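Side-chain contacts in N-acetylgalactosaminyltransferase 7 (Homo sapiens, PDB 6IWR), which is a glycosyltransferase of the polypeptide GalNAc transferase family, joining a GT-A domain to a ricin-type beta-trefoil lectin domain: residues R313-T317 with K318-Y322; N356-I359 with S360-W364. One frame throughout, in Å; residues are numbered along the deposited sequence.

Contact 1 (R313-T317 with K318-Y322) is a loop that folds round one arginine, whereas contact 2 (N356-I359 with S360-W364) holds neighbouring turns of a buried helix together. They follow one another along the chain, with centres about 22 Å apart and nearest atoms about 6 Å apart, so they do not touch. Two strands touch both. Strand 369-373 pairs with Y322 at the end of contact 1 and takes the side chains of S360 and W364 from contact 2; strand 292-296 meets Y322 through A292 and Y361 through W296. The bound manganese ion is about 12 Å from the side chain of N356, too far for coordination.

Contact 1 of 2, residues R313-T317 with K318-Y322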
ATOM      1  N   ARG A 313      22.752 -10.998  33.415  1.00 35.16           N
ATOM      2  CA  ARG A 313      23.696 -11.423  34.446  1.00 41.49           C
ATOM      3  C   ARG A 313      24.522 -10.251  34.964  1.00 43.80           C
ATOM      4  O   ARG A 313      25.056 -10.315  36.077  1.00 48.35           O
ATOM      5  CB  ARG A 313      24.627 -12.524  33.949  1.00 46.52           C
ATOM      6  CG  ARG A 313      25.708 -12.850  35.001  1.00 66.50           C
ATOM      7  CD  ARG A 313      25.062 -12.926  36.416  1.00 73.11           C
ATOM      8  NE  ARG A 313      26.016 -12.989  37.524  1.00 75.04           N
ATOM      9  CZ  ARG A 313      25.748 -12.631  38.782  1.00 83.64           C
ATOM     10  NH1 ARG A 313      24.546 -12.155  39.116  1.00 81.20           N
ATOM     11  NH2 ARG A 313      26.692 -12.731  39.714  1.00 88.61           N
ATOM     12  N   LEU A 314      24.643  -9.181  34.174  1.00 39.49           N
ATOM     13  CA  LEU A 314      25.384  -7.985  34.568  1.00 37.00           C
ATOM     14  C   LEU A 314      24.576  -7.082  35.484  1.00 37.07           C
ATOM     15  O   LEU A 314      25.128  -6.115  36.013  1.00 39.81           O
ATOM     16  CB  LEU A 314      25.819  -7.183  33.335  1.00 36.96           C
ATOM     17  CG  LEU A 314      26.593  -7.837  32.179  1.00 41.00           C
ATOM     18  CD1 LEU A 314      27.130  -6.784  31.223  1.00 35.68           C
ATOM     19  CD2 LEU A 314      27.725  -8.689  32.711  1.00 39.83           C
ATOM     20  N   ARG A 315      23.296  -7.375  35.688  1.00 33.43           N
ATOM     21  CA  ARG A 315      22.347  -6.443  36.271  1.00 32.01           C
ATOM     22  C   ARG A 315      21.709  -7.068  37.496  1.00 28.25           C
ATOM     23  O   ARG A 315      21.175  -8.172  37.420  1.00 29.05           O
ATOM     24  CB  ARG A 315      21.277  -6.057  35.241  1.00 31.36           C
ATOM     25  CG  ARG A 315      21.785  -5.080  34.208  1.00 28.77           C
ATOM     26  CD  ARG A 315      20.944  -5.058  32.964  1.00 28.00           C
ATOM     27  NE  ARG A 315      19.669  -4.411  33.185  1.00 25.24           N
ATOM     28  CZ  ARG A 315      18.505  -5.046  33.279  1.00 27.97           C
ATOM     29  NH1 ARG A 315      18.447  -6.367  33.160  1.00 29.80           N
ATOM     30  NH2 ARG A 315      17.395  -4.353  33.477  1.00 28.26           N
ATOM     31  N   LYS A 316      21.740  -6.348  38.616  1.00 36.09           N
ATOM     32  CA  LYS A 316      21.203  -6.897  39.857  1.00 35.37           C
ATOM     33  C   LYS A 316      19.681  -6.904  39.866  1.00 39.13           C
ATOM     34  O   LYS A 316      19.070  -7.718  40.571  1.00 41.40           O
ATOM     35  CB  LYS A 316      21.734  -6.102  41.050  1.00 41.31           C
ATOM     36  CG  LYS A 316      23.220  -6.291  41.321  1.00 45.10           C
ATOM     37  CD  LYS A 316      23.508  -6.515  42.799  1.00 51.59           C
ATOM     38  CE  LYS A 316      24.489  -7.680  43.022  1.00 67.20           C
ATOM     39  NZ  LYS A 316      25.879  -7.445  42.495  1.00 75.32           N
ATOM     40  N   THR A 317      19.067  -6.050  39.050  1.00 38.22           N
ATOM     41  CA  THR A 317      17.662  -5.700  39.102  1.00 28.79           C
ATOM     42  C   THR A 317      16.998  -5.982  37.763  1.00 33.12           C
ATOM     43  O   THR A 317      17.663  -6.013  36.731  1.00 36.33           O
ATOM     44  CB  THR A 317      17.541  -4.218  39.431  1.00 31.65           C
ATOM     45  OG1 THR A 317      18.042  -4.000  40.752  1.00 35.33           O
ATOM     46  CG2 THR A 317      16.117  -3.776  39.373  1.00 43.31           C
ATOM     47  N   LYS A 318      15.670  -6.155  37.768  1.00 34.45           N
ATOM     48  CA  LYS A 318      14.955  -6.226  36.496  1.00 34.47           C
ATOM     49  C   LYS A 318      14.888  -4.875  35.800  1.00 39.67           C
ATOM     50  O   LYS A 318      14.856  -4.822  34.562  1.00 37.06           O
ATOM     51  CB  LYS A 318      13.531  -6.751  36.687  1.00 37.81           C
ATOM     52  CG  LYS A 318      13.474  -8.195  37.167  1.00 49.62           C
ATOM     53  CD  LYS A 318      12.577  -9.071  36.297  1.00 48.57           C
ATOM     54  CE  LYS A 318      11.136  -8.564  36.287  1.00 64.71           C
ATOM     55  NZ  LYS A 318      10.175  -9.655  35.919  1.00 63.36           N
ATOM     56  N   THR A 319      14.870  -3.776  36.564  1.00 35.92           N
ATOM     57  CA  THR A 319      14.472  -2.479  36.035  1.00 32.16           C
ATOM     58  C   THR A 319      15.634  -1.529  35.763  1.00 32.67           C
ATOM     59  O   THR A 319      15.417  -0.494  35.121  1.00 35.61           O
ATOM     60  CB  THR A 319      13.476  -1.803  36.990  1.00 31.69           C
ATOM     61  OG1 THR A 319      13.634  -2.344  38.307  1.00 38.96           O
ATOM     62  CG2 THR A 319      12.068  -2.085  36.547  1.00 33.17           C
ATOM     63  N   GLU A 320      16.851  -1.820  36.206  1.00 29.61           N
ATOM     64  CA  GLU A 320      17.892  -0.806  36.038  1.00 27.93           C
ATOM     65  C   GLU A 320      18.244  -0.610  34.562  1.00 31.17           C
ATOM     66  O   GLU A 320      17.856  -1.411  33.702  1.00 28.20           O
ATOM     67  CB  GLU A 320      19.141  -1.180  36.820  1.00 25.07           C
ATOM     68  CG  GLU A 320      19.562  -2.609  36.645  1.00 31.29           C
ATOM     69  CD  GLU A 320      20.660  -2.972  37.598  1.00 35.32           C
ATOM     70  OE1 GLU A 320      21.809  -3.166  37.155  1.00 39.26           O
ATOM     71  OE2 GLU A 320      20.378  -3.019  38.807  1.00 43.70           O
ATOM     72  N   PRO A 321      19.009   0.442  34.240  1.00 28.32           N
ATOM     73  CA  PRO A 321      19.431   0.645  32.848  1.00 24.63           C
ATOM     74  C   PRO A 321      20.058  -0.617  32.287  1.00 23.71           C
ATOM     75  O   PRO A 321      20.480  -1.510  33.029  1.00 25.78           O
ATOM     76  CB  PRO A 321      20.455   1.775  32.951  1.00 21.36           C
ATOM     77  CG  PRO A 321      20.044   2.509  34.179  1.00 23.19           C
ATOM     78  CD  PRO A 321      19.589   1.457  35.132  1.00 18.71           C
ATOM     79  N   TYR A 322      20.096  -0.696  30.956  1.00 25.31           N
ATOM     80  CA  TYR A 322      20.859  -1.761  30.312  1.00 23.88           C
ATOM     81  C   TYR A 322      21.501  -1.244  29.025  1.00 25.59           C
ATOM     82  O   TYR A 322      21.167  -0.165  28.523  1.00 24.37           O
ATOM     83  CB  TYR A 322      19.994  -3.007  30.064  1.00 20.78           C
ATOM     84  CG  TYR A 322      18.746  -2.821  29.207  1.00 28.60           C
ATOM     85  CD1 TYR A 322      18.800  -2.960  27.815  1.00 27.20           C
ATOM     86  CD2 TYR A 322      17.513  -2.553  29.784  1.00 23.16           C
ATOM     87  CE1 TYR A 322      17.675  -2.822  27.027  1.00 23.13           C
ATOM     88  CE2 TYR A 322      16.385  -2.403  29.002  1.00 28.58           C
ATOM     89  CZ  TYR A 322      16.471  -2.547  27.617  1.00 27.52           C
ATOM     90  OH  TYR A 322      15.353  -2.422  26.820  1.00 25.37           O
TER
HETATM   91  O   HOH W   1      15.396  -7.507  33.355  1.00 39.81           O
HETATM   92  O   HOH W   2      23.957  -4.137  38.683  1.00 38.38           O
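The guanidinium of R315 reaches across the loop to the backbone carbonyls of K318, E320 and P321, making three hydrogen bonds with two of its nitrogens. NE donates to P321 O at 3.0 Å, with the oxygen close to the guanidinium plane but the donor well above the carbonyl plane. NH2 serves two acceptors: E320 O, lying in the guanidinium plane and met almost straight (170°), and K318 O at 2.8 Å, approached steeply from above its carbonyl plane. The bend at chi3 (73°) swings the group round to these oxygens, and three bonds spread along its edge fix its rotation.

Waters add two bridges. One accepts from NH1 of R315 and donates to K318 O, which therefore has two donors; the other accepts from K316 N and donates to E320 OE1 at 2.8 Å.

Contacts over the faces are looser. T317 O sits 3.4 Å above one face of the guanidinium, off toward its rim, and CD2 of Y322 lies over the opposite face, the ring plane standing 81° from that of the guanidinium.

The E320 side chain runs past that of R315 in the opposite direction and forms no salt bridge with it: OE1 lies 3.5 Å from R315 CB but 4.7 Å from NE. E320 CG sits between its backbone N and carbonyl carbon, and the extended chain beyond it carries OE2 against T317 CB.

This loop of the GT-A domain connects helix 309-313 to strand 322-323. W140 of strand 140-141 packs against T317 and E320, while Y322 leaves the loop by backbone pairing with F372 of strand 369-373 and sends its OH to A292 O of strand 292-296.

Contact 2 of 2, residues N356-I359 with S360-W364; sequences NFEI and SYKIW
K362 reaches back one helical turn to E358, and its side chain crosses that of E358 obliquely. CB and CG lie against the E358 carbonyl oxygen, the acceptor of the K362 N bond, with CG 3.3 Å from E358 O. CD comes to 3.9 Å from E358 OE2, and CE closes to 3.2 Å of the same oxygen. NZ completes an i to i+4 salt bridge with OE2 at 2.8 Å, arriving on the syn side and 27° out of the carboxylate plane. NZ also donates to L344 O, and E358 OE1 accepts from D346 N, so both ends of the bridge are tied to the chain preceding the helix.

Elsewhere on the helix, S360 OG, anti to its carbonyl carbon (chi1 -59°), bonds back at 2.7 Å to N356 O, the carbonyl four residues earlier, beside the regular S360 N bond, a common arrangement of helix serines. Y361 lays one ring face over F357 O and brings CE2 to 3.6 Å from F357 CB.

Helix 355-365 is buried on several sides: helix 400-412 lies against E358, Y361 and K362, helix 336-342 against I359 and I363, and strand 369-373 against S360 and W364.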
ATOM      1  N   ASN A 356      21.354   8.159  13.904  1.00 31.25           N
ATOM      2  CA  ASN A 356      21.162   7.403  15.115  1.00 29.39           C
ATOM      3  C   ASN A 356      22.249   6.368  15.277  1.00 25.39           C
ATOM      4  O   ASN A 356      22.739   6.137  16.356  1.00 26.57           O
ATOM      5  CB  ASN A 356      19.787   6.741  15.115  1.00 25.34           C
ATOM      6  CG  ASN A 356      19.585   5.797  13.955  1.00 30.69           C
ATOM      7  OD1 ASN A 356      19.711   6.177  12.818  1.00 32.49           O
ATOM      8  ND2 ASN A 356      19.256   4.568  14.251  1.00 20.78           N
ATOM      9  N   PHE A 357      22.593   5.728  14.181  1.00 28.20           N
ATOM     10  CA  PHE A 357      23.692   4.798  14.133  1.00 28.15           C
ATOM     11  C   PHE A 357      25.060   5.429  14.335  1.00 27.58           C
ATOM     12  O   PHE A 357      25.873   4.905  15.045  1.00 26.69           O
ATOM     13  CB  PHE A 357      23.631   4.008  12.841  1.00 28.96           C
ATOM     14  CG  PHE A 357      22.398   3.181  12.710  1.00 29.03           C
ATOM     15  CD1 PHE A 357      22.037   2.310  13.701  1.00 27.70           C
ATOM     16  CD2 PHE A 357      21.603   3.277  11.598  1.00 25.96           C
ATOM     17  CE1 PHE A 357      20.904   1.548  13.587  1.00 26.59           C
ATOM     18  CE2 PHE A 357      20.470   2.520  11.476  1.00 26.29           C
ATOM     19  CZ  PHE A 357      20.121   1.654  12.471  1.00 28.22           C
ATOM     20  N   GLU A 358      25.280   6.578  13.720  1.00 28.55           N
ATOM     21  CA  GLU A 358      26.547   7.269  13.793  1.00 29.84           C
ATOM     22  C   GLU A 358      26.935   7.718  15.200  1.00 28.50           C
ATOM     23  O   GLU A 358      28.060   7.513  15.613  1.00 28.88           O
ATOM     24  CB  GLU A 358      26.500   8.480  12.876  1.00 32.63           C
ATOM     25  CG  GLU A 358      27.852   9.025  12.495  1.00 33.38           C
ATOM     26  CD  GLU A 358      28.147  10.372  13.095  1.00 33.13           C
ATOM     27  OE1 GLU A 358      27.220  11.060  13.504  1.00 34.08           O
ATOM     28  OE2 GLU A 358      29.319  10.738  13.163  1.00 37.20           O
ATOM     29  N   ILE A 359      25.989   8.291  15.937  1.00 29.06           N
ATOM     30  CA  ILE A 359      26.219   8.681  17.324  1.00 26.73           C
ATOM     31  C   ILE A 359      26.366   7.451  18.207  1.00 25.69           C
ATOM     32  O   ILE A 359      27.185   7.453  19.137  1.00 28.46           O
ATOM     33  CB  ILE A 359      25.087   9.617  17.802  1.00 28.06           C
ATOM     34  CG1 ILE A 359      25.438  10.280  19.136  1.00 26.48           C
ATOM     35  CG2 ILE A 359      23.784   8.854  17.962  1.00 31.70           C
ATOM     36  CD1 ILE A 359      26.542  11.263  19.054  1.00 27.87           C
ATOM     37  N   SER A 360      25.610   6.377  17.925  1.00 24.02           N
ATOM     38  CA  SER A 360      25.778   5.125  18.675  1.00 25.19           C
ATOM     39  C   SER A 360      27.192   4.564  18.535  1.00 24.68           C
ATOM     40  O   SER A 360      27.853   4.271  19.538  1.00 26.18           O
ATOM     41  CB  SER A 360      24.768   4.078  18.214  1.00 26.20           C
ATOM     42  OG  SER A 360      23.446   4.531  18.387  1.00 28.44           O
ATOM     43  N   TYR A 361      27.664   4.368  17.298  1.00 25.31           N
ATOM     44  CA  TYR A 361      29.016   3.843  17.126  1.00 25.54           C
ATOM     45  C   TYR A 361      30.046   4.774  17.772  1.00 27.70           C
ATOM     46  O   TYR A 361      30.889   4.316  18.550  1.00 25.44           O
ATOM     47  CB  TYR A 361      29.323   3.597  15.643  1.00 27.49           C
ATOM     48  CG  TYR A 361      28.273   2.764  14.929  1.00 25.03           C
ATOM     49  CD1 TYR A 361      27.719   1.646  15.528  1.00 23.79           C
ATOM     50  CD2 TYR A 361      27.828   3.120  13.658  1.00 26.28           C
ATOM     51  CE1 TYR A 361      26.760   0.896  14.878  1.00 29.02           C
ATOM     52  CE2 TYR A 361      26.872   2.386  12.994  1.00 25.55           C
ATOM     53  CZ  TYR A 361      26.335   1.273  13.601  1.00 30.14           C
ATOM     54  OH  TYR A 361      25.362   0.539  12.942  1.00 28.72           O
ATOM     55  N   LYS A 362      29.962   6.092  17.512  1.00 26.32           N
ATOM     56  CA  LYS A 362      30.874   7.028  18.184  1.00 27.48           C
ATOM     57  C   LYS A 362      30.913   6.789  19.693  1.00 28.78           C
ATOM     58  O   LYS A 362      31.993   6.671  20.292  1.00 28.39           O
ATOM     59  CB  LYS A 362      30.489   8.492  17.915  1.00 26.17           C
ATOM     60  CG  LYS A 362      30.891   8.993  16.556  1.00 30.37           C
ATOM     61  CD  LYS A 362      31.178  10.479  16.533  1.00 32.31           C
ATOM     62  CE  LYS A 362      29.925  11.291  16.280  1.00 29.46           C
ATOM     63  NZ  LYS A 362      30.172  12.355  15.278  1.00 35.05           N
ATOM     64  N   ILE A 363      29.741   6.758  20.338  1.00 24.47           N
ATOM     65  CA  ILE A 363      29.735   6.659  21.793  1.00 23.80           C
ATOM     66  C   ILE A 363      30.431   5.376  22.232  1.00 28.41           C
ATOM     67  O   ILE A 363      31.285   5.374  23.133  1.00 28.05           O
ATOM     68  CB  ILE A 363      28.303   6.720  22.335  1.00 20.22           C
ATOM     69  CG1 ILE A 363      27.744   8.117  22.173  1.00 27.29           C
ATOM     70  CG2 ILE A 363      28.288   6.287  23.774  1.00 20.80           C
ATOM     71  CD1 ILE A 363      26.277   8.212  22.547  1.00 25.79           C
ATOM     72  N   TRP A 364      30.059   4.262  21.608  1.00 21.84           N
ATOM     73  CA  TRP A 364      30.538   2.971  22.073  1.00 23.93           C
ATOM     74  C   TRP A 364      32.021   2.797  21.772  1.00 26.76           C
ATOM     75  O   TRP A 364      32.809   2.448  22.663  1.00 32.43           O
ATOM     76  CB  TRP A 364      29.723   1.860  21.427  1.00 19.48           C
ATOM     77  CG  TRP A 364      28.480   1.480  22.153  1.00 21.69           C
ATOM     78  CD1 TRP A 364      27.213   1.464  21.652  1.00 20.99           C
ATOM     79  CD2 TRP A 364      28.385   0.997  23.497  1.00 24.63           C
ATOM     80  NE1 TRP A 364      26.335   1.004  22.590  1.00 19.23           N
ATOM     81  CE2 TRP A 364      27.019   0.714  23.738  1.00 22.67           C
ATOM     82  CE3 TRP A 364      29.321   0.759  24.516  1.00 20.51           C
ATOM     83  CZ2 TRP A 364      26.555   0.242  24.970  1.00 23.18           C
ATOM     84  CZ3 TRP A 364      28.872   0.278  25.728  1.00 22.02           C
ATOM     85  CH2 TRP A 364      27.495   0.017  25.948  1.00 25.80           C
TER